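Long-range contact in fosfomycin resistance protein FosX (Mesorhizobium loti, PDB 1R9C), which catalyses the manganese-dependent hydration of the antibiotic fosfomycin and so confers resistance to it, working as a homodimer: residues 8-13 and 52-57. Sequence-based numbering, arbitrary orientation.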
ATOM      1  N   MET A   8      -3.897  -2.424   3.001  1.00 20.43           N
ATOM      2  CA  MET A   8      -2.452  -2.398   2.952  1.00 20.37           C
ATOM      3  C   MET A   8      -1.907  -2.927   4.279  1.00 21.04           C
ATOM      4  O   MET A   8      -2.442  -2.633   5.351  1.00 21.27           O
ATOM      5  CB  MET A   8      -1.944  -0.979   2.652  1.00 20.94           C
ATOM      6  CG  MET A   8      -2.389   0.040   3.711  1.00 21.39           C
ATOM      7  SD  MET A   8      -1.931   1.768   3.335  1.00 26.82           S
ATOM      8  CE  MET A   8      -3.013   2.091   1.930  1.00 26.33           C
ATOM      9  N   THR A   9      -0.853  -3.742   4.203  1.00 21.55           N
ATOM     10  CA  THR A   9      -0.312  -4.391   5.386  1.00 21.59           C
ATOM     11  C   THR A   9       1.142  -4.022   5.559  1.00 22.35           C
ATOM     12  O   THR A   9       1.939  -4.196   4.636  1.00 21.71           O
ATOM     13  CB  THR A   9      -0.468  -5.923   5.270  1.00 21.83           C
ATOM     14  OG1 THR A   9      -1.845  -6.251   5.461  1.00 24.97           O
ATOM     15  CG2 THR A   9       0.222  -6.627   6.439  1.00 21.12           C
ATOM     16  N   PHE A  10       1.475  -3.544   6.762  1.00 22.72           N
ATOM     17  CA  PHE A  10       2.855  -3.239   7.165  1.00 22.55           C
ATOM     18  C   PHE A  10       3.329  -4.087   8.338  1.00 22.96           C
ATOM     19  O   PHE A  10       2.613  -4.236   9.322  1.00 22.79           O
ATOM     20  CB  PHE A  10       2.953  -1.752   7.564  1.00 23.01           C
ATOM     21  CG  PHE A  10       2.398  -0.822   6.497  1.00 23.99           C
ATOM     22  CD1 PHE A  10       1.155  -0.217   6.657  1.00 27.05           C
ATOM     23  CD2 PHE A  10       3.096  -0.645   5.306  1.00 26.21           C
ATOM     24  CE1 PHE A  10       0.616   0.613   5.656  1.00 28.40           C
ATOM     25  CE2 PHE A  10       2.568   0.173   4.301  1.00 27.34           C
ATOM     26  CZ  PHE A  10       1.335   0.785   4.467  1.00 25.58           C
ATOM     27  N   ILE A  11       4.557  -4.592   8.238  1.00 21.10           N
ATOM     28  CA  ILE A  11       5.217  -5.313   9.317  1.00 20.91           C
ATOM     29  C   ILE A  11       6.096  -4.286  10.054  1.00 21.02           C
ATOM     30  O   ILE A  11       6.770  -3.477   9.423  1.00 20.80           O
ATOM     31  CB  ILE A  11       6.089  -6.414   8.716  1.00 20.79           C
ATOM     32  CG1 ILE A  11       5.307  -7.159   7.615  1.00 22.41           C
ATOM     33  CG2 ILE A  11       6.779  -7.281   9.844  1.00 18.83           C
ATOM     34  CD1 ILE A  11       4.743  -8.484   7.999  1.00 27.83           C
ATOM     35  N   VAL A  12       5.998  -4.261  11.383  1.00 21.29           N
ATOM     36  CA  VAL A  12       6.627  -3.228  12.189  1.00 21.01           C
ATOM     37  C   VAL A  12       7.193  -3.896  13.434  1.00 21.45           C
ATOM     38  O   VAL A  12       6.664  -4.913  13.889  1.00 21.53           O
ATOM     39  CB  VAL A  12       5.611  -2.093  12.578  1.00 21.13           C
ATOM     40  CG1 VAL A  12       5.079  -1.351  11.327  1.00 18.64           C
ATOM     41  CG2 VAL A  12       4.456  -2.630  13.465  1.00 19.33           C
ATOM     42  N   ARG A  13       8.285  -3.350  13.961  1.00 21.59           N
ATOM     43  CA  ARG A  13       8.954  -3.903  15.132  1.00 22.05           C
ATOM     44  C   ARG A  13       8.139  -3.659  16.410  1.00 21.95           C
ATOM     45  O   ARG A  13       8.125  -4.502  17.322  1.00 21.33           O
ATOM     46  CB  ARG A  13      10.362  -3.296  15.289  1.00 22.95           C
ATOM     47  CG  ARG A  13      11.504  -3.948  14.448  1.00 25.16           C
ATOM     48  CD  ARG A  13      12.841  -3.152  14.462  1.00 30.65           C
ATOM     49  NE  ARG A  13      12.667  -1.747  14.039  1.00 34.17           N
ATOM     50  CZ  ARG A  13      13.572  -0.777  14.195  1.00 35.01           C
ATOM     51  NH1 ARG A  13      14.748  -1.026  14.756  1.00 34.93           N
ATOM     52  NH2 ARG A  13      13.295   0.459  13.790  1.00 35.51           N
ATOM     53  N   ILE A  52     -10.265   3.223   4.455  1.00 22.71           N
ATOM     54  CA  ILE A  52      -9.071   2.450   4.085  1.00 22.87           C
ATOM     55  C   ILE A  52      -8.645   1.527   5.231  1.00 22.75           C
ATOM     56  O   ILE A  52      -8.417   1.975   6.348  1.00 22.10           O
ATOM     57  CB  ILE A  52      -7.934   3.402   3.685  1.00 23.10           C
ATOM     58  CG1 ILE A  52      -8.351   4.244   2.494  1.00 25.36           C
ATOM     59  CG2 ILE A  52      -6.604   2.626   3.379  1.00 24.38           C
ATOM     60  CD1 ILE A  52      -7.498   5.505   2.354  1.00 29.31           C
ATOM     61  N   TRP A  53      -8.550   0.232   4.931  1.00 22.04           N
ATOM     62  CA  TRP A  53      -8.106  -0.777   5.887  1.00 21.45           C
ATOM     63  C   TRP A  53      -6.586  -0.865   5.858  1.00 22.12           C
ATOM     64  O   TRP A  53      -6.001  -1.183   4.809  1.00 22.39           O
ATOM     65  CB  TRP A  53      -8.724  -2.093   5.456  1.00 20.68           C
ATOM     66  CG  TRP A  53      -8.461  -3.330   6.263  1.00 20.89           C
ATOM     67  CD1 TRP A  53      -7.832  -3.454   7.473  1.00 20.39           C
ATOM     68  CD2 TRP A  53      -8.871  -4.645   5.893  1.00 19.32           C
ATOM     69  NE1 TRP A  53      -7.813  -4.774   7.859  1.00 21.31           N
ATOM     70  CE2 TRP A  53      -8.458  -5.525   6.918  1.00 21.16           C
ATOM     71  CE3 TRP A  53      -9.558  -5.171   4.790  1.00 19.96           C
ATOM     72  CZ2 TRP A  53      -8.713  -6.905   6.876  1.00 22.81           C
ATOM     73  CZ3 TRP A  53      -9.825  -6.543   4.755  1.00 22.33           C
ATOM     74  CH2 TRP A  53      -9.396  -7.387   5.785  1.00 22.27           C
ATOM     75  N   VAL A  54      -5.966  -0.564   7.000  1.00 20.37           N
ATOM     76  CA  VAL A  54      -4.555  -0.775   7.202  1.00 21.49           C
ATOM     77  C   VAL A  54      -4.389  -1.866   8.240  1.00 20.81           C
ATOM     78  O   VAL A  54      -5.000  -1.802   9.316  1.00 21.35           O
ATOM     79  CB  VAL A  54      -3.865   0.502   7.776  1.00 20.82           C
ATOM     80  CG1 VAL A  54      -2.372   0.224   8.073  1.00 22.65           C
ATOM     81  CG2 VAL A  54      -4.070   1.641   6.835  1.00 21.78           C
ATOM     82  N   ALA A  55      -3.557  -2.849   7.934  1.00 20.83           N
ATOM     83  CA  ALA A  55      -3.227  -3.898   8.901  1.00 21.03           C
ATOM     84  C   ALA A  55      -1.757  -3.767   9.273  1.00 22.10           C
ATOM     85  O   ALA A  55      -0.917  -3.560   8.407  1.00 21.98           O
ATOM     86  CB  ALA A  55      -3.494  -5.287   8.308  1.00 22.05           C
ATOM     87  N   ILE A  56      -1.449  -3.893  10.568  1.00 21.53           N
ATOM     88  CA  ILE A  56      -0.074  -3.993  11.001  1.00 21.23           C
ATOM     89  C   ILE A  56       0.151  -5.283  11.762  1.00 22.00           C
ATOM     90  O   ILE A  56      -0.736  -5.746  12.509  1.00 21.50           O
ATOM     91  CB  ILE A  56       0.385  -2.741  11.809  1.00 21.31           C
ATOM     92  CG1 ILE A  56      -0.451  -2.524  13.095  1.00 20.96           C
ATOM     93  CG2 ILE A  56       0.332  -1.477  10.907  1.00 21.54           C
ATOM     94  CD1 ILE A  56       0.038  -1.368  13.940  1.00 21.39           C
ATOM     95  N   MET A  57       1.339  -5.862  11.563  1.00 21.77           N
ATOM     96  CA  MET A  57       1.739  -7.072  12.272  1.00 23.20           C
ATOM     97  C   MET A  57       3.148  -6.893  12.803  1.00 22.23           C
ATOM     98  O   MET A  57       3.965  -6.269  12.156  1.00 21.76           O
ATOM     99  CB  MET A  57       1.647  -8.322  11.380  1.00 24.50           C
ATOM    100  CG  MET A  57       0.460  -8.353  10.379  1.00 29.77           C
ATOM    101  SD  MET A  57       0.581  -9.747   9.174  1.00 42.35           S
ATOM    102  CE  MET A  57       1.582 -10.990  10.204  1.00 34.52           C
TER
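Strands 8-12 and 52-57 are the two parallel neighbours in a βαβββ module of the vicinal oxygen chelate (glyoxalase) fold: the first strand of the module pairs with the last, and helix 15-26 lies in the connection between them. The assignment rests on the strand order 1-4-3-2 and on a small angle of 22° between the N-to-C directions.

Five backbone hydrogen bonds join the strands in the alternating parallel pattern. Met8 N donates to Trp53 O, and Met8 O accepts from Ala55 N, the latter at 2.8 Å and nearly straight (171° at the hydrogen). Phe10 repeats this with Ala55 O and Met57 N, and Val12 N closes the series on Met57 O. Four of the five acceptor oxygens (those of Met8, Phe10, Ala55 and Met57) also meet a CA-H from the facing strand, the closest pairs including Thr9 CA and Ala55 O at 3.2 Å.

Apolar contacts gather on the face of Met8, Phe10, Val54 and Ile56, which helix 15-26 covers near Ile56 and Val12. Val54 bridges two neighbours: CG1, anti to its backbone N (chi1 176°), reaches the edge of the Phe10 ring in plane, 3.8 Å from CD1, while CG2 meets Met8 CG at 3.9 Å. The Met8 chain bends at chi3, carrying CE to Ile52 CG2.

The other face, with Thr9, Ala55 and Met57, borders the metal site: the Thr9 side chain lies about 4 Å from the manganese, and the Met57 side chain about 4 Å from that of Glu44, the inferred proton acceptor. Met8 and Thr9 also pair antiparallel with a strand of the second subunit, so the sheet runs on across the dimer interface. On this metal-side face Thr9 OG1, beside its backbone N, touches Ala55 CB at 3.4 Å, and Thr9 CG2 approaches Met57 SD at 4.2 Å.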